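Local coordinates for protein 5-oxoprolinase subunit A (PDB 2DFA) that probably catalyses, as part of a complex with two partner subunits, the ATP-dependent cleavage of 5-oxoproline to L-glutamate, at residues A85-L88 and Y89-A93; P230-A233 and R234-E238. All coordinates share one frame; numbering follows the deposited sequence.

Contact 1 (A85-L88 and Y89-A93); sequences ADVL and YQIGA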
loop_
_atom_site.group_PDB
_atom_site.type_symbol
_atom_site.label_atom_id
_atom_site.label_comp_id
_atom_site.label_asym_id
_atom_site.label_seq_id
_atom_site.Cartn_x
_atom_site.Cartn_y
_atom_site.Cartn_z
ATOM N N ALA A 85 -11.165 14.244 3.850
ATOM C CA ALA A 85 -11.419 12.841 4.153
ATOM C C ALA A 85 -10.191 12.136 4.730
ATOM O O ALA A 85 -10.297 11.368 5.688
ATOM C CB ALA A 85 -11.895 12.104 2.886
ATOM N N ASP A 86 -9.028 12.400 4.144
ATOM C CA ASP A 86 -7.793 11.776 4.618
ATOM C C ASP A 86 -7.451 12.203 6.044
ATOM O O ASP A 86 -7.038 11.380 6.859
ATOM C CB ASP A 86 -6.643 12.123 3.678
ATOM C CG ASP A 86 -6.700 11.335 2.386
ATOM O OD1 ASP A 86 -7.662 10.555 2.209
ATOM O OD2 ASP A 86 -5.781 11.488 1.555
ATOM N N VAL A 87 -7.622 13.486 6.339
ATOM C CA VAL A 87 -7.342 13.994 7.681
ATOM C C VAL A 87 -8.320 13.404 8.693
ATOM O O VAL A 87 -7.920 12.998 9.789
ATOM C CB VAL A 87 -7.407 15.539 7.722
ATOM C CG1 VAL A 87 -7.332 16.047 9.175
ATOM C CG2 VAL A 87 -6.247 16.113 6.914
ATOM N N LEU A 88 -9.602 13.351 8.340
ATOM C CA LEU A 88 -10.598 12.779 9.253
ATOM C C LEU A 88 -10.264 11.327 9.577
ATOM O O LEU A 88 -10.302 10.902 10.733
ATOM C CB LEU A 88 -11.996 12.810 8.631
ATOM C CG LEU A 88 -12.933 13.951 9.006
ATOM C CD1 LEU A 88 -14.281 13.738 8.327
ATOM C CD2 LEU A 88 -13.109 13.991 10.519
ATOM N N TYR A 89 -9.963 10.566 8.529
ATOM C CA TYR A 89 -9.624 9.159 8.654
ATOM C C TYR A 89 -8.470 8.968 9.634
ATOM O O TYR A 89 -8.526 8.120 10.518
ATOM C CB TYR A 89 -9.226 8.611 7.270
ATOM C CG TYR A 89 -8.909 7.134 7.235
ATOM C CD1 TYR A 89 -7.691 6.641 7.722
ATOM C CD2 TYR A 89 -9.830 6.221 6.716
ATOM C CE1 TYR A 89 -7.399 5.282 7.692
ATOM C CE2 TYR A 89 -9.551 4.858 6.684
ATOM C CZ TYR A 89 -8.337 4.392 7.173
ATOM O OH TYR A 89 -8.068 3.047 7.160
ATOM N N GLN A 90 -7.420 9.761 9.457
ATOM C CA GLN A 90 -6.234 9.657 10.299
ATOM C C GLN A 90 -6.474 10.060 11.744
ATOM O O GLN A 90 -6.047 9.368 12.666
ATOM C CB GLN A 90 -5.110 10.488 9.689
ATOM C CG GLN A 90 -4.588 9.885 8.377
ATOM C CD GLN A 90 -3.508 10.720 7.729
ATOM O OE1 GLN A 90 -2.342 10.664 8.125
ATOM N NE2 GLN A 90 -3.888 11.504 6.727
ATOM N N ILE A 91 -7.155 11.181 11.943
ATOM C CA ILE A 91 -7.451 11.638 13.301
ATOM C C ILE A 91 -8.271 10.571 14.009
ATOM O O ILE A 91 -8.024 10.250 15.170
ATOM C CB ILE A 91 -8.253 12.960 13.287
ATOM C CG1 ILE A 91 -7.348 14.107 12.836
ATOM C CG2 ILE A 91 -8.842 13.232 14.674
ATOM C CD1 ILE A 91 -8.095 15.422 12.645
ATOM N N GLY A 92 -9.255 10.021 13.306
ATOM C CA GLY A 92 -10.090 8.992 13.905
ATOM C C GLY A 92 -9.323 7.748 14.307
ATOM O O GLY A 92 -9.517 7.218 15.410
ATOM N N ALA A 93 -8.448 7.278 13.417
ATOM C CA ALA A 93 -7.665 6.081 13.701
ATOM C C ALA A 93 -6.834 6.259 14.969
ATOM O O ALA A 93 -6.825 5.388 15.830
ATOM C CB ALA A 93 -6.756 5.741 12.516
#
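Two successive turns of helix 80-100 meet where Gln90 folds back on Asp86, one turn earlier. Asp86 O accepts two N-H groups of Gln90. The backbone Gln90 N donates to Asp86 O at 3.1 Å. The side-chain Gln90 NE2 reaches the same Asp86 O at 3.2 Å from the opposite face of the carbonyl plane. NE2 stands well above that plane, 73° out of it, while the oxygen lies almost in the Gln90 amide plane. Gln90 CG is anti to the carbonyl carbon (chi1 -69°), which brings the chain back along the helix. NE2 also donates to Gly64 O. In this LamB/YcsF family protein the helix lies between helix 122-135 and the second subunit. Replacing Gln90 by an alanine removes the amide, which would probably cost Gly64 O this donor and Asp86 O its second one. Val87 and Ile91 lie side by side, pointing the same way, and pack against helix 122-135, with Val87 CG1 3.6 Å from Ile91 CD1. Ile91 N bonds to Val87 O at 2.9 Å. Tyr89 N bonds to Ala85 O, and its ring leads away to Cys35 O of the second subunit, which bonds its hydroxyl.

Contact 2 (P230-A233 and R234-E238); sequences PEVA and RAVRE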
loop_
_atom_site.group_PDB
_atom_site.type_symbol
_atom_site.label_atom_id
_atom_site.label_comp_id
_atom_site.label_asym_id
_atom_site.label_seq_id
_atom_site.Cartn_x
_atom_site.Cartn_y
_atom_site.Cartn_z
ATOM N N PRO A 230 17.782 13.984 19.969
ATOM C CA PRO A 230 17.776 13.839 21.428
ATOM C C PRO A 230 18.683 14.862 22.107
ATOM O O PRO A 230 18.318 15.445 23.126
ATOM C CB PRO A 230 18.258 12.406 21.627
ATOM C CG PRO A 230 17.691 11.706 20.432
ATOM C CD PRO A 230 18.004 12.680 19.317
ATOM N N GLU A 231 19.865 15.080 21.535
ATOM C CA GLU A 231 20.817 16.040 22.086
ATOM C C GLU A 231 20.244 17.450 22.077
ATOM O O GLU A 231 20.335 18.175 23.071
ATOM C CB GLU A 231 22.124 16.018 21.288
ATOM C CG GLU A 231 23.036 14.849 21.617
ATOM C CD GLU A 231 24.267 14.801 20.729
ATOM O OE1 GLU A 231 25.009 15.807 20.676
ATOM O OE2 GLU A 231 24.491 13.754 20.082
ATOM N N VAL A 232 19.659 17.841 20.949
ATOM C CA VAL A 232 19.071 19.168 20.822
ATOM C C VAL A 232 17.921 19.315 21.810
ATOM O O VAL A 232 17.847 20.297 22.547
ATOM C CB VAL A 232 18.533 19.413 19.393
ATOM C CG1 VAL A 232 17.968 20.821 19.286
ATOM C CG2 VAL A 232 19.643 19.202 18.376
ATOM N N ALA A 233 17.028 18.331 21.821
ATOM C CA ALA A 233 15.882 18.350 22.722
ATOM C C ALA A 233 16.355 18.446 24.170
ATOM O O ALA A 233 15.790 19.187 24.976
ATOM C CB ALA A 233 15.043 17.091 22.526
ATOM N N ARG A 234 17.397 17.690 24.491
ATOM C CA ARG A 234 17.952 17.689 25.839
ATOM C C ARG A 234 18.439 19.095 26.174
ATOM O O ARG A 234 18.024 19.691 27.173
ATOM C CB ARG A 234 19.121 16.708 25.919
ATOM C CG ARG A 234 19.587 16.393 27.332
ATOM C CD ARG A 234 20.848 15.539 27.300
ATOM N NE ARG A 234 20.729 14.427 26.359
ATOM C CZ ARG A 234 19.879 13.414 26.496
ATOM N NH1 ARG A 234 19.065 13.361 27.543
ATOM N NH2 ARG A 234 19.837 12.456 25.578
ATOM N N ALA A 235 19.317 19.618 25.323
ATOM C CA ALA A 235 19.876 20.948 25.514
ATOM C C ALA A 235 18.787 22.002 25.686
ATOM O O ALA A 235 18.869 22.847 26.577
ATOM C CB ALA A 235 20.773 21.309 24.331
ATOM N N VAL A 236 17.765 21.946 24.839
ATOM C CA VAL A 236 16.678 22.914 24.904
ATOM C C VAL A 236 15.864 22.837 26.191
ATOM O O VAL A 236 15.607 23.860 26.825
ATOM C CB VAL A 236 15.718 22.765 23.701
ATOM C CG1 VAL A 236 14.552 23.731 23.840
ATOM C CG2 VAL A 236 16.466 23.033 22.405
ATOM N N ARG A 237 15.453 21.633 26.578
ATOM C CA ARG A 237 14.659 21.474 27.791
ATOM C C ARG A 237 15.421 21.941 29.028
ATOM O O ARG A 237 14.865 22.620 29.892
ATOM C CB ARG A 237 14.241 20.014 27.978
ATOM C CG ARG A 237 13.232 19.822 29.104
ATOM C CD ARG A 237 12.975 18.352 29.395
ATOM N NE ARG A 237 11.980 18.175 30.450
ATOM C CZ ARG A 237 10.685 18.440 30.312
ATOM N NH1 ARG A 237 10.217 18.892 29.157
ATOM N NH2 ARG A 237 9.857 18.259 31.331
ATOM N N GLU A 238 16.695 21.575 29.107
ATOM C CA GLU A 238 17.520 21.957 30.248
ATOM C C GLU A 238 17.705 23.469 30.339
ATOM O O GLU A 238 17.601 24.052 31.419
ATOM C CB GLU A 238 18.881 21.255 30.169
ATOM C CG GLU A 238 18.778 19.738 30.293
ATOM C CD GLU A 238 20.127 19.044 30.301
ATOM O OE1 GLU A 238 20.858 19.132 29.291
ATOM O OE2 GLU A 238 20.456 18.406 31.322
#
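Four consecutive i to i+4 backbone bonds join residues 230-233 to residues 234-237 in regular alpha-helical geometry, within helix 229-241. Arg234 N meets Pro230 O at 2.8 Å, and Ala235 N meets Glu231 O at 2.9 Å with an N-H...O angle of 173°. Val236 N and Arg237 N bond in the same way to Val232 O and Ala233 O. The side chains divide between a buried and an exposed side. On the buried side Val232 and Val236 lie side by side and point the same way. Val232 CG1 comes within 4.1 Å of Val236 CG2. With Val236 CG1 anti to the backbone N (chi1 177°), CG2 lies beside that N and comes to 3.1 Å from Val232 O. Val232 packs on Ala192 and Val236 on Ala196, both of helix 189-201. Ala233 touches Ile24 of helix 21-24 and Leu27. On the exposed side the Arg234 chain runs out extended and then bends at chi3 (-47°). The bend swings the guanidinium back over Pro230 O, which lies 3.8 Å above its plane, offset toward the rim. Arg234 NH2 is 4.3 Å from Pro230 CB. Arg237 is extended from CG to NE and leads away from the first turn, with a weak bond from NH1 to Leu27 O. The chemistry is that of an amphipathic helix: small apolar side chains pack against the neighbouring helices, while Glu231 and Arg234 put their charged groups on the exposed side.

From the N terminus, the chain reaches contact 1 first, in helix 80-100, and contact 2 much later, in helix 229-241. Neither closes a loop, since each joins adjacent turns of one helix. They follow in series, without nesting or crossing. Between them the chain passes through helix 122-135, which packs on contact 1, and helix 189-201, which packs on contact 2. The centres of the two contacts are 32 Å apart, on opposite sides of the chain's centre, and their nearest atoms are about 23 Å apart. The surroundings differ too. Contact 1 is buried and meets the second subunit, whereas contact 2 is partly buried and touches no other chain of the assembly.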